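Local atomic coordinates of oxidoreductase, NAD-binding (Acidithiobacillus ferrooxidans, PDB entry 7BVJ), a protein that oxidises the 3-hydroxyl of the glucosamine unit of UDP-N-acetylglucosamine to a ketone with NAD(+), a step in making the diamino sugar of lipid A. Residues A[95-100]-A[295-300]; A[91-96]-A[112-117]. All coordinates share one frame; numbering follows the deposited sequence.

Contact 1: A[95-100]-A[295-300]; sequences LDTEEA and RVLAAA
Leu297 lays its CD2 methyl over one face of the peptide group joining Asp96 to Thr97, 3.5 Å from Asp96 O and 3.7 Å from Asp96 C. No aromatic ring takes part; this peptide is the flat group of the contact, and its oxygen also accepts a hydrogen bond from Thr94 OG1. In the leucine CG stands anti to the backbone N (chi1 174°); from it CD2 also comes within 4.3 Å of Ala100 CB. Next to Asp96, Thr97 turns its methyl rather than its hydroxyl to the partner: CG2 meets CB of Ala298, the residue after Leu297, at 3.9 Å. Having only a beta carbon, Ala298 lets the backbones come close, its CA lying 6.4 Å from that of Thr97. Asp96 suits the start of a helix as N-cap, since OD1 takes the Glu99 N-H at 3.1 Å, nearly in line with the carboxylate C-O bond, and more weakly that of Glu98. The first turn of helix 97-110 in the NAD-binding Rossmann domain thus rests on the long helix 290-312, whose Arg294 and Leu301 also touch Thr97, while Met159 of helix 157-173 packs on Leu297.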
loop_
_atom_site.group_PDB
_atom_site.type_symbol
_atom_site.label_atom_id
_atom_site.label_comp_id
_atom_site.label_asym_id
_atom_site.label_seq_id
_atom_site.Cartn_x
_atom_site.Cartn_y
_atom_site.Cartn_z
ATOM N N LEU A 95 5.507 6.712 -11.202
ATOM C CA LEU A 95 4.978 8.067 -11.301
ATOM C C LEU A 95 3.828 8.175 -12.286
ATOM O O LEU A 95 2.984 9.070 -12.148
ATOM C CB LEU A 95 6.077 9.047 -11.730
ATOM C CG LEU A 95 7.231 9.433 -10.803
ATOM C CD1 LEU A 95 7.975 10.612 -11.419
ATOM C CD2 LEU A 95 6.786 9.754 -9.372
ATOM N N ASP A 96 3.800 7.311 -13.299
ATOM C CA ASP A 96 2.758 7.353 -14.311
ATOM C C ASP A 96 2.463 5.937 -14.779
ATOM O O ASP A 96 3.221 4.999 -14.514
ATOM C CB ASP A 96 3.153 8.250 -15.490
ATOM C CG ASP A 96 4.460 7.831 -16.134
ATOM O OD1 ASP A 96 4.499 6.789 -16.822
ATOM O OD2 ASP A 96 5.452 8.565 -15.963
ATOM N N THR A 97 1.353 5.794 -15.498
ATOM C CA THR A 97 0.843 4.476 -15.856
ATOM C C THR A 97 1.608 3.823 -16.999
ATOM O O THR A 97 1.490 2.608 -17.192
ATOM C CB THR A 97 -0.630 4.589 -16.238
ATOM O OG1 THR A 97 -0.759 5.521 -17.322
ATOM C CG2 THR A 97 -1.448 5.080 -15.043
ATOM N N GLU A 98 2.378 4.595 -17.763
ATOM C CA GLU A 98 3.163 4.037 -18.857
ATOM C C GLU A 98 4.391 3.285 -18.340
ATOM O O GLU A 98 4.743 2.228 -18.870
ATOM C CB GLU A 98 3.557 5.159 -19.816
ATOM C CG GLU A 98 4.013 4.702 -21.188
ATOM C CD GLU A 98 5.526 4.555 -21.271
ATOM O OE1 GLU A 98 6.018 3.408 -21.152
ATOM O OE2 GLU A 98 6.223 5.584 -21.447
ATOM N N GLU A 99 5.038 3.807 -17.294
ATOM C CA GLU A 99 6.086 3.057 -16.611
ATOM C C GLU A 99 5.528 1.759 -16.035
ATOM O O GLU A 99 6.145 0.694 -16.164
ATOM C CB GLU A 99 6.712 3.920 -15.507
ATOM C CG GLU A 99 7.484 5.132 -16.005
ATOM C CD GLU A 99 7.970 6.050 -14.876
ATOM O OE1 GLU A 99 7.513 5.896 -13.723
ATOM O OE2 GLU A 99 8.820 6.925 -15.141
ATOM N N ALA A 100 4.340 1.828 -15.427
ATOM C CA ALA A 100 3.715 0.641 -14.855
ATOM C C ALA A 100 3.378 -0.379 -15.938
ATOM O O ALA A 100 3.601 -1.585 -15.758
ATOM C CB ALA A 100 2.465 1.044 -14.070
ATOM N N ARG A 295 -3.766 -0.209 -11.451
ATOM C CA ARG A 295 -5.169 0.179 -11.277
ATOM C C ARG A 295 -5.299 1.304 -10.260
ATOM O O ARG A 295 -5.892 2.367 -10.538
ATOM C CB ARG A 295 -6.008 -1.032 -10.826
ATOM C CG ARG A 295 -6.641 -1.853 -11.949
ATOM C CD ARG A 295 -7.945 -2.576 -11.512
ATOM N NE ARG A 295 -8.103 -2.566 -10.061
ATOM C CZ ARG A 295 -7.653 -3.514 -9.244
ATOM N NH1 ARG A 295 -7.027 -4.579 -9.745
ATOM N NH2 ARG A 295 -7.825 -3.401 -7.926
ATOM N N VAL A 296 -4.760 1.084 -9.060
ATOM C CA VAL A 296 -4.878 2.130 -8.005
ATOM C C VAL A 296 -4.067 3.364 -8.406
ATOM O O VAL A 296 -4.490 4.427 -8.054
ATOM C CB VAL A 296 -4.611 1.654 -6.563
ATOM C CG1 VAL A 296 -3.229 1.128 -6.313
ATOM C CG2 VAL A 296 -4.970 2.721 -5.567
ATOM N N LEU A 297 -2.930 3.183 -9.078
ATOM C CA LEU A 297 -2.117 4.321 -9.508
ATOM C C LEU A 297 -2.887 5.230 -10.461
ATOM O O LEU A 297 -2.826 6.459 -10.337
ATOM C CB LEU A 297 -0.827 3.836 -10.174
ATOM C CG LEU A 297 0.039 4.946 -10.786
ATOM C CD1 LEU A 297 0.720 5.782 -9.710
ATOM C CD2 LEU A 297 1.069 4.397 -11.757
ATOM N N ALA A 298 -3.598 4.640 -11.427
ATOM C CA ALA A 298 -4.423 5.420 -12.351
ATOM C C ALA A 298 -5.545 6.150 -11.615
ATOM O O ALA A 298 -5.808 7.334 -11.876
ATOM C CB ALA A 298 -5.002 4.510 -13.442
ATOM N N ALA A 299 -6.205 5.467 -10.675
ATOM C CA ALA A 299 -7.210 6.156 -9.864
ATOM C C ALA A 299 -6.606 7.319 -9.075
ATOM O O ALA A 299 -7.202 8.404 -8.970
ATOM C CB ALA A 299 -7.882 5.160 -8.917
ATOM N N ALA A 300 -5.439 7.101 -8.478
ATOM C CA ALA A 300 -4.857 8.135 -7.641
ATOM C C ALA A 300 -4.458 9.329 -8.486
ATOM O O ALA A 300 -4.630 10.473 -8.065
ATOM C CB ALA A 300 -3.664 7.595 -6.867
#

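Contact 2: A[91-96]-A[112-117]; sequences KPFTLD and LVLAIG
In the Rossmann domain, Lys91 and Phe93 belong to the loop that begins with the Lys-Pro of the Glu-Lys-Pro motif of the Gfo/Idh/MocA family, whose glutamate ends strand 86-90, and they pack on the edge strand 114-117. A cis peptide precedes Pro92. Beyond it, Phe93 has CG anti to the backbone N (chi1 -166°), and Ile116 CD1 sits over one face of the ring in a CH-pi contact, 3.6 Å from its centroid and 15° off the normal. Leu114 CD2 approaches Phe93 CZ obliquely at 4.0 Å. Leucine and isoleucine, two residues apart, suit this side of the strand because both offer branched methyls to the flat ring. An alanine in place of Phe93 would probably leave a gap between loop and strand, with Ile116 CD1 deprived of the face it covers. Either Lys91 or His164 is thought to be the catalytic base; the lysine side chain lies about 8 Å from the bound NAD, and its NZ is hydrogen-bonded to Asp160 O. The Gly117 carbonyl lies against the lysine stem, Gly117 O 3.1 Å from Lys91 CG, a tight approach.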
loop_
_atom_site.group_PDB
_atom_site.type_symbol
_atom_site.label_atom_id
_atom_site.label_comp_id
_atom_site.label_asym_id
_atom_site.label_seq_id
_atom_site.Cartn_x
_atom_site.Cartn_y
_atom_site.Cartn_z
ATOM N N LYS A 91 4.928 0.865 -2.471
ATOM C CA LYS A 91 3.943 1.758 -3.062
ATOM C C LYS A 91 4.413 3.208 -2.938
ATOM O O LYS A 91 5.098 3.570 -1.979
ATOM C CB LYS A 91 2.581 1.589 -2.388
ATOM C CG LYS A 91 2.559 2.009 -0.928
ATOM C CD LYS A 91 2.094 3.460 -0.747
ATOM C CE LYS A 91 2.271 3.887 0.708
ATOM N NZ LYS A 91 2.714 5.299 0.869
ATOM N N PRO A 92 4.061 4.064 -3.901
ATOM C CA PRO A 92 3.345 3.714 -5.129
ATOM C C PRO A 92 4.245 3.118 -6.203
ATOM O O PRO A 92 5.442 3.374 -6.223
ATOM C CB PRO A 92 2.756 5.049 -5.581
ATOM C CG PRO A 92 3.653 6.066 -5.016
ATOM C CD PRO A 92 4.195 5.524 -3.731
ATOM N N PHE A 93 3.621 2.321 -7.068
ATOM C CA PHE A 93 4.285 1.597 -8.150
ATOM C C PHE A 93 5.276 2.481 -8.907
ATOM O O PHE A 93 6.486 2.204 -8.932
ATOM C CB PHE A 93 3.187 1.064 -9.083
ATOM C CG PHE A 93 3.635 0.016 -10.071
ATOM C CD1 PHE A 93 4.971 -0.358 -10.188
ATOM C CD2 PHE A 93 2.691 -0.606 -10.888
ATOM C CE1 PHE A 93 5.362 -1.320 -11.098
ATOM C CE2 PHE A 93 3.068 -1.577 -11.807
ATOM C CZ PHE A 93 4.410 -1.934 -11.916
ATOM N N THR A 94 4.774 3.536 -9.549
ATOM C CA THR A 94 5.583 4.416 -10.401
ATOM C C THR A 94 4.988 5.824 -10.353
ATOM O O THR A 94 4.066 6.106 -9.582
ATOM C CB THR A 94 5.624 3.915 -11.853
ATOM O OG1 THR A 94 4.282 3.684 -12.322
ATOM C CG2 THR A 94 6.437 2.644 -11.991
ATOM N N LEU A 95 5.507 6.712 -11.202
ATOM C CA LEU A 95 4.978 8.067 -11.301
ATOM C C LEU A 95 3.828 8.175 -12.286
ATOM O O LEU A 95 2.984 9.070 -12.148
ATOM C CB LEU A 95 6.077 9.047 -11.730
ATOM C CG LEU A 95 7.231 9.433 -10.803
ATOM C CD1 LEU A 95 7.975 10.612 -11.419
ATOM C CD2 LEU A 95 6.786 9.754 -9.372
ATOM N N ASP A 96 3.800 7.311 -13.299
ATOM C CA ASP A 96 2.758 7.353 -14.311
ATOM C C ASP A 96 2.463 5.937 -14.779
ATOM O O ASP A 96 3.221 4.999 -14.514
ATOM C CB ASP A 96 3.153 8.250 -15.490
ATOM C CG ASP A 96 4.460 7.831 -16.134
ATOM O OD1 ASP A 96 4.499 6.789 -16.822
ATOM O OD2 ASP A 96 5.452 8.565 -15.963
ATOM N N LEU A 112 8.358 -13.313 -14.129
ATOM C CA LEU A 112 8.767 -12.853 -12.810
ATOM C C LEU A 112 7.544 -12.452 -11.995
ATOM O O LEU A 112 6.527 -12.020 -12.544
ATOM C CB LEU A 112 9.723 -11.656 -12.919
ATOM C CG LEU A 112 11.086 -11.917 -13.575
ATOM C CD1 LEU A 112 11.926 -10.621 -13.650
ATOM C CD2 LEU A 112 11.815 -13.038 -12.835
ATOM N N VAL A 113 7.649 -12.603 -10.674
ATOM C CA VAL A 113 6.607 -12.107 -9.778
ATOM C C VAL A 113 6.837 -10.621 -9.560
ATOM O O VAL A 113 7.949 -10.187 -9.229
ATOM C CB VAL A 113 6.608 -12.868 -8.440
ATOM C CG1 VAL A 113 5.750 -12.143 -7.419
ATOM C CG2 VAL A 113 6.099 -14.294 -8.636
ATOM N N LEU A 114 5.790 -9.840 -9.757
ATOM C CA LEU A 114 5.817 -8.401 -9.574
ATOM C C LEU A 114 4.775 -8.075 -8.516
ATOM O O LEU A 114 3.578 -8.295 -8.730
ATOM C CB LEU A 114 5.536 -7.698 -10.901
ATOM C CG LEU A 114 5.293 -6.200 -11.002
ATOM C CD1 LEU A 114 6.423 -5.398 -10.347
ATOM C CD2 LEU A 114 5.157 -5.852 -12.472
ATOM N N ALA A 115 5.231 -7.597 -7.365
ATOM C CA ALA A 115 4.355 -7.228 -6.269
ATOM C C ALA A 115 4.592 -5.768 -5.911
ATOM O O ALA A 115 5.724 -5.271 -5.987
ATOM C CB ALA A 115 4.569 -8.132 -5.050
ATOM N N ILE A 116 3.514 -5.079 -5.553
ATOM C CA ILE A 116 3.569 -3.698 -5.094
ATOM C C ILE A 116 3.265 -3.700 -3.602
ATOM O O ILE A 116 2.370 -4.420 -3.146
ATOM C CB ILE A 116 2.580 -2.797 -5.866
ATOM C CG1 ILE A 116 2.662 -3.057 -7.369
ATOM C CG2 ILE A 116 2.871 -1.323 -5.601
ATOM C CD1 ILE A 116 4.073 -2.946 -7.950
ATOM N N GLY A 117 4.007 -2.894 -2.846
ATOM C CA GLY A 117 3.841 -2.822 -1.405
ATOM C C GLY A 117 2.620 -2.063 -0.912
ATOM O O GLY A 117 2.745 -0.993 -0.312
#

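The two contacts have centres about 9 Å apart and share Leu95 and Asp96, where the loop runs into helix 97-110. Along the chain 91-96 comes first, overlapping 95-100; 112-117 follows after that helix, and 295-300 only near the C-terminal end. Contact 2 lies within the last beta-alpha-beta unit of the parallel sheet. They also touch directly: Ala100 CB packs against Phe93 CE2 at 3.5 Å, and Leu297 CD2 against Thr94 OG1. The loop carrying Lys91 is therefore flanked by the sheet edge and the C-terminal helix. Contact 1 joins this part of the Rossmann domain to helix 290-312, while in contact 2 the side chain of Lys91 comes within about 8 Å of the bound NAD.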